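Local coordinates for isomaltodextranase (PDB 5AWO), which hydrolyses (1->6)-alpha-D-glucosidic linkages in polysaccharides, releasing successive isomaltose units from the non-reducing ends of the chains, at residues E58-I63 with A111-A116; G68-F73 with V358-E363; S204-G209 with R223-L228; V546-A551 with I580-G585. All blocks are in the same frame, centred on the assembly; numbering follows the deposited sequence.

Contact 1. Residues E58-I63 with A111-A116; sequences EWKVNI and ANYLAA
This is a buried helix-helix contact on the outer layer of the TIM barrel, between helix 56-68 and helix 107-116, which run almost in the same direction. The short segments cross at -19° with their axes 11.7 Å apart, a wide spacing bridged by side chains rather than by close backbone. Inside the pair, Ile63 points toward the other helix and is met by Leu114 and Tyr113 together. Its CG2, anti to the backbone N, lies 3.7 Å from Leu114 CD2 and abuts the edge of the Tyr113 ring, 3.8 Å from CE1 of Tyr113. The other branch of Ile63 turns back, so that CD1 sits over one face of Trp59 toward the rim of the ring. Trp59 reaches Leu114 more loosely, and Ala78 of strand 77-79 lies against Trp59, Ile63 and Leu114, which places this apolar layer between helices and barrel wall. At the outer margin the character becomes polar. Tyr113, with CG anti to its backbone N, carries its hydroxyl across to Lys60, and Asp64 completes the group, its OD2 forming a salt bridge with Lys60 NZ and its OD1 a hydrogen bond with Tyr113 OH. An alanine in place of Lys60 would remove both the ammonium and the methylenes beside the phenol, and would probably weaken the hold on Tyr113 and Asp64. The lysine chain is extended as far as CE, passing the hydroxyl with CG 3.5 Å from Tyr113 OH; only the last torsion bends (chi4 -61°), which brings NZ to donate to Tyr113 OH at 2.9 Å.

Contact 2. Residues G68-F73 with V358-E363; sequences GNFADF and VYTNKE
At Gly68 the segment 68-73 is still in the last turn of helix 56-68, and Asn69 is the first residue to leave helical angles; its ND2 is hydrogen-bonded to the carbonyl of Trp65 in the helix just left behind. Phe70 then sends its ring across to the segment 358-363, where CD1 of Phe70 lies 3.9 Å from Thr360 CG2 and CE1 lies 4.1 Å from Tyr359 CB. Ile345 of strand 343-345 also touches Phe70 and Tyr359. A short 3-10 turn at Ala71 and Asp72 follows, closed by Phe73 N donating to Phe70 O at 2.9 Å, and it brings the second phenylalanine round to the same threonine. Thr360 CB stands almost exactly over the centre of the Phe73 ring, 3.7 Å from the centroid and 7° off the normal, a CH-pi contact. Thr360 OG1 takes the crowded position between backbone N and carbonyl carbon (chi1 62°) and is hydrogen-bonded to Ala356 O, which leaves CG2 to meet both phenylalanines. Lys362 approaches Phe73 at the ring edge instead, NZ lying 3.7 Å from CE1 of Phe73. An alanine in place of Phe73 would probably leave the methyl of Thr360 covered on the Phe70 side but not on this one, and loosen the turn's attachment. Beyond Thr360, Asn361 is the N-cap of helix 362-370, its OD1 taking a weak hydrogen bond from Glu363 N and another from Val364 N. The contact thus joins early and late parts of the TIM-barrel domain, meeting where strand 343-345 closes the eight-stranded barrel beside strand 39-42.

Contact 3. Residues S204-G209 with R223-L228; sequences SWYEDG and RANYEL
Glu207 carries this contact through a fully stretched side chain, with CG anti to the backbone N and CD continuing the same line, which lays its carboxylate over one face of the Tyr226 ring. The two planes are only 19° apart, and OE1 of Glu207 comes 3.5 Å from CE2 of Tyr226. Arg223 starts away from helix 203-208 but bends at chi2 (64°), bringing its guanidinium alongside the glutamate and nearly coplanar with it. NH1 of Arg223 donates to the syn lone pair of Glu207 OE2 at 2.9 Å, along a fairly straight 161° bond. On its other side NE of Arg223 pairs with Glu227 OE2 at 3.3 Å, so one arginine serves two acids and probably helps keep Glu207 ionised. A water lies 3.0 Å from Glu207 OE1 and accepts a weak hydrogen bond from Arg223 NH1. Tyr206, also with CG anti to N, sets its ring edge against the backbone of Tyr226, while its OH reaches Asn225 CB at 3.4 Å; His221 stacks on that ring. Helix 251-260 packs on Glu207 and Arg223 and supplies Glu257 to the Tyr226 hydroxyl, while helix 203-208 follows barrel strand 197-200 and the probable nucleophile Asp201, whose side chain is about 10 Å from that of Tyr206.

Contact 4. Residues V546-A551 with I580-G585; sequences VTAEKA and ITLDAG
No aromatic ring belongs to either segment, and the flat groups here are the peptide after Thr581 and the carboxylate of Asp583. The carbonyl O of Thr581 lies 3.9 Å from Ala548 CB; it is buried by the contact and has no polar partner in the model. The Asp583 carboxylate approaches Lys550, but OD2 of Asp583 stays 4.4 Å from NZ of Lys550, beyond a salt bridge. Around the buried carbonyl the packing is aliphatic. Ile580, with CG1 anti to the backbone N, extends CD1 to 4.1 Å from both Val546 CG1 and Ala548 CB, and its side chain crosses that of Val546 at about a right angle. This is the interior of a beta sandwich, the CBM35 carbohydrate-binding module: strand 542-549 lies between strands 555-564 and 585-592 in one sheet, whereas strand 574-582 pairs with strand 526-535 in the other. The two segments run almost in the same direction, 12° apart, with axes 7.6 Å from each other, a spacing that the small side chain of Ala548 probably helps to allow. Leu582 closes on the same methyl from further along its strand, CD2 of Leu582 being 4.0 Å from Ala548 CB. Tyr532 and Tyr528 of strand 526-535 lie against Val546 and Leu582 respectively.

In the fold
From the N terminus, helix 56-68 opens contact 1 and the turn after it opens contact 2. Contact 1 closes first, at 111-116, tying two neighbouring outer helices of the TIM barrel. Contact 2 stays open until 358-363, so the two cross, their centres 18 Å apart on the same side of the molecule. Within the long loop that contact 2 closes lies contact 3, nested between 204 and 228, joining two helices near the probable active site on the opposite side of the chain's centre from contact 2. The chain then passes through the C-terminal beta sandwich before contact 4, in series after the others, joins both sheets of the carbohydrate-binding module.

Contact 1. Residues E58-I63 with A111-A116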
# COMPACT_ATOMS: atom_id res chain seq x y z
N GLU A 58 -20.90 -3.48 21.72
CA GLU A 58 -20.72 -2.44 20.68
C GLU A 58 -20.05 -3.01 19.45
O GLU A 58 -20.43 -2.70 18.32
CB GLU A 58 -19.95 -1.28 21.25
CG GLU A 58 -20.83 -0.44 22.15
CD GLU A 58 -21.96 0.18 21.36
OE1 GLU A 58 -21.73 1.20 20.70
OE2 GLU A 58 -23.08 -0.37 21.33
N TRP A 59 -19.08 -3.90 19.64
CA TRP A 59 -18.50 -4.66 18.54
C TRP A 59 -19.57 -5.46 17.77
O TRP A 59 -19.63 -5.42 16.55
CB TRP A 59 -17.41 -5.56 19.11
CG TRP A 59 -16.84 -6.67 18.29
CD1 TRP A 59 -17.08 -8.02 18.47
CD2 TRP A 59 -15.85 -6.59 17.25
NE1 TRP A 59 -16.33 -8.74 17.59
CE2 TRP A 59 -15.54 -7.90 16.84
CE3 TRP A 59 -15.19 -5.52 16.63
CZ2 TRP A 59 -14.64 -8.18 15.81
CZ3 TRP A 59 -14.28 -5.81 15.62
CH2 TRP A 59 -14.01 -7.10 15.21
N LYS A 60 -20.43 -6.16 18.52
CA LYS A 60 -21.48 -6.96 17.89
C LYS A 60 -22.45 -6.08 17.09
O LYS A 60 -22.77 -6.40 15.95
CB LYS A 60 -22.26 -7.76 18.95
CG LYS A 60 -23.30 -8.70 18.36
CD LYS A 60 -24.10 -9.39 19.46
CE LYS A 60 -25.10 -10.39 18.89
NZ LYS A 60 -26.11 -9.75 18.00
N VAL A 61 -22.91 -4.99 17.68
CA VAL A 61 -23.91 -4.15 17.02
C VAL A 61 -23.30 -3.52 15.76
O VAL A 61 -23.93 -3.47 14.71
CB VAL A 61 -24.54 -3.14 17.99
CG1 VAL A 61 -25.52 -2.23 17.27
CG2 VAL A 61 -25.31 -3.87 19.09
N ASN A 62 -22.04 -3.10 15.84
CA ASN A 62 -21.37 -2.62 14.62
C ASN A 62 -21.25 -3.68 13.55
O ASN A 62 -21.52 -3.42 12.37
CB ASN A 62 -19.98 -2.05 14.94
CG ASN A 62 -20.05 -0.66 15.53
OD1 ASN A 62 -19.83 -0.43 16.73
ND2 ASN A 62 -20.41 0.29 14.70
N ILE A 63 -20.88 -4.91 13.94
CA ILE A 63 -20.80 -5.99 12.97
C ILE A 63 -22.17 -6.24 12.29
O ILE A 63 -22.24 -6.43 11.08
CB ILE A 63 -20.30 -7.31 13.60
CG1 ILE A 63 -18.81 -7.18 13.95
CG2 ILE A 63 -20.56 -8.50 12.68
CD1 ILE A 63 -18.29 -8.32 14.79
N ALA A 111 -14.72 -14.84 14.77
CA ALA A 111 -14.43 -15.17 13.38
C ALA A 111 -15.57 -16.00 12.77
O ALA A 111 -15.93 -15.81 11.62
CB ALA A 111 -13.10 -15.89 13.25
N ASN A 112 -16.15 -16.92 13.54
CA ASN A 112 -17.30 -17.67 13.04
C ASN A 112 -18.58 -16.83 12.90
O ASN A 112 -19.34 -17.00 11.93
CB ASN A 112 -17.58 -18.89 13.91
CG ASN A 112 -18.68 -19.75 13.34
OD1 ASN A 112 -18.49 -20.38 12.30
ND2 ASN A 112 -19.84 -19.75 13.98
N TYR A 113 -18.83 -15.94 13.86
CA TYR A 113 -19.98 -15.03 13.83
C TYR A 113 -19.87 -14.18 12.56
O TYR A 113 -20.85 -14.02 11.82
CB TYR A 113 -19.99 -14.16 15.10
CG TYR A 113 -21.17 -13.23 15.27
CD1 TYR A 113 -21.24 -12.01 14.60
CD2 TYR A 113 -22.25 -13.56 16.12
CE1 TYR A 113 -22.32 -11.15 14.76
CE2 TYR A 113 -23.33 -12.73 16.27
CZ TYR A 113 -23.37 -11.53 15.59
OH TYR A 113 -24.46 -10.69 15.75
N LEU A 114 -18.67 -13.66 12.30
CA LEU A 114 -18.42 -12.91 11.06
C LEU A 114 -18.63 -13.78 9.81
O LEU A 114 -19.29 -13.37 8.85
CB LEU A 114 -17.00 -12.29 11.10
CG LEU A 114 -16.87 -11.05 12.00
CD1 LEU A 114 -15.45 -10.84 12.52
CD2 LEU A 114 -17.35 -9.80 11.28
N ALA A 115 -18.12 -15.00 9.82
CA ALA A 115 -18.29 -15.93 8.70
C ALA A 115 -19.77 -16.16 8.37
O ALA A 115 -20.15 -16.18 7.19
CB ALA A 115 -17.62 -17.25 9.01
N ALA A 116 -20.61 -16.25 9.40
CA ALA A 116 -22.06 -16.48 9.16
C ALA A 116 -22.69 -15.29 8.45
O ALA A 116 -23.77 -15.40 7.82
CB ALA A 116 -22.79 -16.75 10.48

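Contact 2. Residues G68-F73 with V358-E363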
# COMPACT_ATOMS: atom_id res chain seq x y z
N GLY A 68 -25.47 -5.80 7.29
CA GLY A 68 -26.68 -5.38 6.58
C GLY A 68 -26.54 -4.22 5.61
O GLY A 68 -27.44 -3.97 4.81
N ASN A 69 -25.43 -3.51 5.67
CA ASN A 69 -25.26 -2.39 4.79
C ASN A 69 -23.94 -2.64 4.03
O ASN A 69 -23.92 -3.15 2.90
CB ASN A 69 -25.33 -1.08 5.60
CG ASN A 69 -26.66 -0.92 6.41
OD1 ASN A 69 -27.55 -0.14 6.01
ND2 ASN A 69 -26.80 -1.63 7.53
N PHE A 70 -22.82 -2.48 4.69
CA PHE A 70 -21.56 -2.34 3.96
C PHE A 70 -20.86 -3.59 3.47
O PHE A 70 -20.08 -3.53 2.54
CB PHE A 70 -20.59 -1.52 4.81
CG PHE A 70 -21.11 -0.16 5.11
CD1 PHE A 70 -20.91 0.87 4.21
CD2 PHE A 70 -21.91 0.07 6.21
CE1 PHE A 70 -21.41 2.13 4.44
CE2 PHE A 70 -22.45 1.32 6.44
CZ PHE A 70 -22.17 2.37 5.56
N ALA A 71 -21.13 -4.74 4.09
CA ALA A 71 -20.52 -5.98 3.62
C ALA A 71 -20.88 -6.27 2.18
O ALA A 71 -20.06 -6.77 1.43
CB ALA A 71 -20.92 -7.15 4.52
N ASP A 72 -22.09 -5.88 1.77
CA ASP A 72 -22.50 -6.10 0.38
C ASP A 72 -21.75 -5.23 -0.63
O ASP A 72 -21.72 -5.54 -1.82
CB ASP A 72 -24.02 -5.92 0.22
CG ASP A 72 -24.80 -6.96 0.98
OD1 ASP A 72 -24.43 -8.15 0.89
OD2 ASP A 72 -25.76 -6.58 1.70
N PHE A 73 -21.10 -4.16 -0.14
CA PHE A 73 -20.24 -3.31 -0.94
C PHE A 73 -18.76 -3.64 -0.76
O PHE A 73 -17.90 -2.90 -1.17
CB PHE A 73 -20.49 -1.85 -0.58
CG PHE A 73 -21.85 -1.38 -1.00
CD1 PHE A 73 -22.04 -0.93 -2.29
CD2 PHE A 73 -22.92 -1.43 -0.14
CE1 PHE A 73 -23.30 -0.54 -2.71
CE2 PHE A 73 -24.18 -1.02 -0.55
CZ PHE A 73 -24.35 -0.58 -1.84
N VAL A 358 -21.07 7.85 1.04
CA VAL A 358 -19.66 8.21 0.79
C VAL A 358 -18.86 6.98 0.35
O VAL A 358 -17.97 7.02 -0.52
CB VAL A 358 -19.00 8.79 2.11
CG1 VAL A 358 -17.48 9.02 1.96
CG2 VAL A 358 -19.70 10.09 2.53
N TYR A 359 -19.22 5.87 0.97
CA TYR A 359 -18.45 4.63 0.90
C TYR A 359 -18.98 3.66 -0.16
O TYR A 359 -18.31 2.68 -0.49
CB TYR A 359 -18.49 3.97 2.26
CG TYR A 359 -17.88 4.81 3.35
CD1 TYR A 359 -16.58 5.33 3.21
CD2 TYR A 359 -18.57 5.10 4.51
CE1 TYR A 359 -15.99 6.08 4.22
CE2 TYR A 359 -17.98 5.84 5.52
CZ TYR A 359 -16.70 6.34 5.37
OH TYR A 359 -16.11 7.07 6.39
N THR A 360 -20.17 3.93 -0.69
CA THR A 360 -20.91 2.93 -1.48
C THR A 360 -21.22 3.38 -2.91
O THR A 360 -22.16 2.86 -3.53
CB THR A 360 -22.18 2.51 -0.74
OG1 THR A 360 -23.04 3.65 -0.57
CG2 THR A 360 -21.84 1.88 0.61
N ASN A 361 -20.45 4.31 -3.46
CA ASN A 361 -20.56 4.64 -4.88
C ASN A 361 -19.89 3.52 -5.68
O ASN A 361 -18.68 3.33 -5.63
CB ASN A 361 -19.91 6.00 -5.15
CG ASN A 361 -19.91 6.40 -6.61
OD1 ASN A 361 -19.84 5.58 -7.52
ND2 ASN A 361 -19.92 7.68 -6.85
N LYS A 362 -20.71 2.74 -6.38
CA LYS A 362 -20.22 1.55 -7.07
C LYS A 362 -19.15 1.87 -8.10
O LYS A 362 -18.22 1.07 -8.28
CB LYS A 362 -21.39 0.77 -7.70
CG LYS A 362 -22.28 0.08 -6.66
CD LYS A 362 -23.68 -0.22 -7.22
CE LYS A 362 -24.70 -0.60 -6.14
NZ LYS A 362 -25.46 0.52 -5.48
N GLU A 363 -19.24 3.01 -8.78
CA GLU A 363 -18.27 3.35 -9.80
C GLU A 363 -16.92 3.73 -9.21
O GLU A 363 -15.88 3.42 -9.75
CB GLU A 363 -18.78 4.47 -10.72
CG GLU A 363 -20.09 4.13 -11.39
CD GLU A 363 -20.28 4.94 -12.65
OE1 GLU A 363 -19.50 4.75 -13.60
OE2 GLU A 363 -21.21 5.77 -12.69

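Contact 3. Residues S204-G209 with R223-L228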
# COMPACT_ATOMS: atom_id res chain seq x y z
N SER A 204 7.92 1.86 15.31
CA SER A 204 8.99 2.81 15.55
C SER A 204 9.37 2.84 17.02
O SER A 204 10.55 3.00 17.38
CB SER A 204 8.59 4.20 15.05
OG SER A 204 7.34 4.65 15.59
N TRP A 205 8.38 2.65 17.89
CA TRP A 205 8.67 2.60 19.33
C TRP A 205 9.50 1.37 19.70
O TRP A 205 10.45 1.50 20.49
CB TRP A 205 7.39 2.66 20.14
CG TRP A 205 6.64 3.96 20.07
CD1 TRP A 205 6.69 4.91 19.09
CD2 TRP A 205 5.70 4.45 21.05
NE1 TRP A 205 5.85 5.95 19.40
CE2 TRP A 205 5.23 5.70 20.59
CE3 TRP A 205 5.23 3.97 22.28
CZ2 TRP A 205 4.30 6.46 21.31
CZ3 TRP A 205 4.31 4.73 23.00
CH2 TRP A 205 3.86 5.96 22.51
N TYR A 206 9.19 0.22 19.13
CA TYR A 206 10.12 -0.94 19.23
C TYR A 206 11.52 -0.61 18.70
O TYR A 206 12.53 -0.84 19.36
CB TYR A 206 9.55 -2.16 18.49
CG TYR A 206 10.55 -3.28 18.42
CD1 TYR A 206 10.72 -4.14 19.51
CD2 TYR A 206 11.34 -3.48 17.31
CE1 TYR A 206 11.65 -5.15 19.46
CE2 TYR A 206 12.28 -4.49 17.27
CZ TYR A 206 12.43 -5.32 18.36
OH TYR A 206 13.40 -6.32 18.26
N GLU A 207 11.59 -0.08 17.49
CA GLU A 207 12.88 0.08 16.79
C GLU A 207 13.87 0.98 17.52
O GLU A 207 15.02 0.55 17.79
CB GLU A 207 12.66 0.58 15.36
CG GLU A 207 13.96 0.71 14.57
CD GLU A 207 13.81 1.00 13.10
OE1 GLU A 207 12.73 1.45 12.65
OE2 GLU A 207 14.82 0.78 12.37
N ASP A 208 13.46 2.20 17.83
CA ASP A 208 14.41 3.09 18.53
C ASP A 208 13.87 3.76 19.79
O ASP A 208 14.55 4.58 20.39
CB ASP A 208 15.06 4.09 17.55
CG ASP A 208 14.13 5.16 17.11
OD1 ASP A 208 12.96 5.12 17.54
OD2 ASP A 208 14.59 6.02 16.33
N GLY A 209 12.70 3.36 20.26
CA GLY A 209 12.17 3.89 21.49
C GLY A 209 11.88 5.38 21.53
O GLY A 209 11.78 5.95 22.64
N ARG A 223 18.40 -1.59 14.78
CA ARG A 223 18.06 -1.79 13.39
C ARG A 223 18.09 -3.26 12.98
O ARG A 223 17.20 -3.74 12.28
CB ARG A 223 19.04 -0.98 12.53
CG ARG A 223 18.76 -1.04 11.05
CD ARG A 223 17.43 -0.41 10.74
NE ARG A 223 17.20 -0.40 9.30
CZ ARG A 223 16.05 -0.08 8.72
NH1 ARG A 223 15.02 0.28 9.47
NH2 ARG A 223 15.96 -0.09 7.40
N ALA A 224 19.11 -3.99 13.40
CA ALA A 224 19.23 -5.37 12.98
C ALA A 224 18.07 -6.19 13.56
O ALA A 224 17.49 -7.04 12.89
CB ALA A 224 20.58 -5.96 13.41
N ASN A 225 17.72 -5.92 14.81
CA ASN A 225 16.63 -6.63 15.46
C ASN A 225 15.28 -6.33 14.81
O ASN A 225 14.46 -7.22 14.64
CB ASN A 225 16.58 -6.30 16.95
CG ASN A 225 17.68 -6.98 17.73
OD1 ASN A 225 18.27 -7.96 17.26
ND2 ASN A 225 17.96 -6.47 18.90
N TYR A 226 15.08 -5.08 14.42
CA TYR A 226 13.87 -4.69 13.69
C TYR A 226 13.76 -5.40 12.36
O TYR A 226 12.71 -5.95 12.01
CB TYR A 226 13.93 -3.18 13.47
CG TYR A 226 12.74 -2.57 12.74
CD1 TYR A 226 11.49 -2.56 13.32
CD2 TYR A 226 12.89 -1.97 11.51
CE1 TYR A 226 10.41 -1.99 12.68
CE2 TYR A 226 11.83 -1.37 10.87
CZ TYR A 226 10.59 -1.37 11.45
OH TYR A 226 9.50 -0.77 10.83
N GLU A 227 14.85 -5.41 11.60
CA GLU A 227 14.88 -6.16 10.34
C GLU A 227 14.62 -7.65 10.52
O GLU A 227 13.90 -8.28 9.75
CB GLU A 227 16.20 -5.91 9.62
CG GLU A 227 16.24 -4.47 9.12
CD GLU A 227 17.53 -4.10 8.43
OE1 GLU A 227 18.58 -4.70 8.73
OE2 GLU A 227 17.46 -3.17 7.60
N LEU A 228 15.23 -8.22 11.55
CA LEU A 228 15.04 -9.63 11.83
C LEU A 228 13.57 -9.94 12.18
O LEU A 228 12.96 -10.86 11.63
CB LEU A 228 15.95 -10.03 12.99
CG LEU A 228 15.90 -11.49 13.42
CD1 LEU A 228 16.36 -12.36 12.28
CD2 LEU A 228 16.78 -11.68 14.64
O HOH W 1 12.46 1.92 9.75

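Contact 4. Residues V546-A551 with I580-G585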
# COMPACT_ATOMS: atom_id res chain seq x y z
N VAL A 546 13.11 -9.45 -18.91
CA VAL A 546 11.65 -9.28 -18.98
C VAL A 546 10.97 -10.58 -18.58
O VAL A 546 11.31 -11.65 -19.09
CB VAL A 546 11.16 -8.85 -20.38
CG1 VAL A 546 9.63 -8.77 -20.42
CG2 VAL A 546 11.78 -7.52 -20.79
N THR A 547 10.02 -10.48 -17.65
CA THR A 547 9.18 -11.60 -17.28
C THR A 547 7.70 -11.25 -17.37
O THR A 547 7.32 -10.06 -17.36
CB THR A 547 9.46 -12.11 -15.85
OG1 THR A 547 9.23 -11.07 -14.87
CG2 THR A 547 10.86 -12.63 -15.70
N ALA A 548 6.89 -12.29 -17.50
CA ALA A 548 5.46 -12.24 -17.20
C ALA A 548 5.13 -13.29 -16.16
O ALA A 548 5.66 -14.42 -16.20
CB ALA A 548 4.63 -12.42 -18.46
N GLU A 549 4.26 -12.93 -15.20
CA GLU A 549 3.90 -13.78 -14.08
C GLU A 549 2.42 -13.60 -13.74
O GLU A 549 1.82 -12.53 -14.02
CB GLU A 549 4.71 -13.40 -12.83
CG GLU A 549 6.20 -13.68 -12.94
CD GLU A 549 7.01 -13.25 -11.72
OE1 GLU A 549 6.44 -12.59 -10.81
OE2 GLU A 549 8.21 -13.57 -11.65
N LYS A 550 1.86 -14.63 -13.11
CA LYS A 550 0.53 -14.51 -12.53
C LYS A 550 0.67 -13.69 -11.25
O LYS A 550 1.79 -13.43 -10.80
CB LYS A 550 -0.07 -15.87 -12.19
CG LYS A 550 -0.16 -16.83 -13.37
CD LYS A 550 -0.74 -18.15 -12.90
CE LYS A 550 -2.25 -18.13 -12.80
NZ LYS A 550 -2.92 -18.09 -14.14
N ALA A 551 -0.46 -13.31 -10.67
CA ALA A 551 -0.44 -12.54 -9.40
C ALA A 551 0.28 -13.29 -8.29
O ALA A 551 0.94 -12.66 -7.45
CB ALA A 551 -1.84 -12.16 -8.99
N ILE A 580 5.61 -11.72 -26.19
CA ILE A 580 5.51 -12.13 -24.81
C ILE A 580 4.31 -13.06 -24.68
O ILE A 580 3.26 -12.79 -25.27
CB ILE A 580 5.43 -10.88 -23.90
CG1 ILE A 580 5.63 -11.26 -22.44
CG2 ILE A 580 4.12 -10.13 -24.11
CD1 ILE A 580 5.85 -10.05 -21.54
N THR A 581 4.47 -14.16 -23.98
CA THR A 581 3.36 -15.06 -23.72
C THR A 581 2.61 -14.54 -22.49
O THR A 581 3.16 -14.60 -21.39
CB THR A 581 3.80 -16.55 -23.59
OG1 THR A 581 4.80 -16.75 -22.57
CG2 THR A 581 4.37 -17.03 -24.92
N LEU A 582 1.41 -13.99 -22.72
CA LEU A 582 0.49 -13.53 -21.64
C LEU A 582 -0.71 -14.46 -21.54
O LEU A 582 -1.18 -15.01 -22.54
CB LEU A 582 -0.01 -12.09 -21.90
CG LEU A 582 1.03 -11.02 -22.17
CD1 LEU A 582 0.36 -9.73 -22.62
CD2 LEU A 582 1.93 -10.79 -20.96
N ASP A 583 -1.21 -14.66 -20.32
CA ASP A 583 -2.35 -15.54 -20.08
C ASP A 583 -3.61 -14.68 -19.99
O ASP A 583 -3.51 -13.47 -19.86
CB ASP A 583 -2.14 -16.40 -18.81
CG ASP A 583 -1.21 -17.62 -19.03
OD1 ASP A 583 -0.88 -17.90 -20.19
OD2 ASP A 583 -0.83 -18.34 -18.05
N ALA A 584 -4.78 -15.31 -20.12
CA ALA A 584 -6.05 -14.60 -20.00
C ALA A 584 -6.11 -13.96 -18.62
O ALA A 584 -5.77 -14.60 -17.65
CB ALA A 584 -7.23 -15.56 -20.14
N GLY A 585 -6.55 -12.72 -18.57
CA GLY A 585 -6.73 -12.04 -17.30
C GLY A 585 -5.45 -11.36 -16.92
O GLY A 585 -4.76 -10.83 -17.77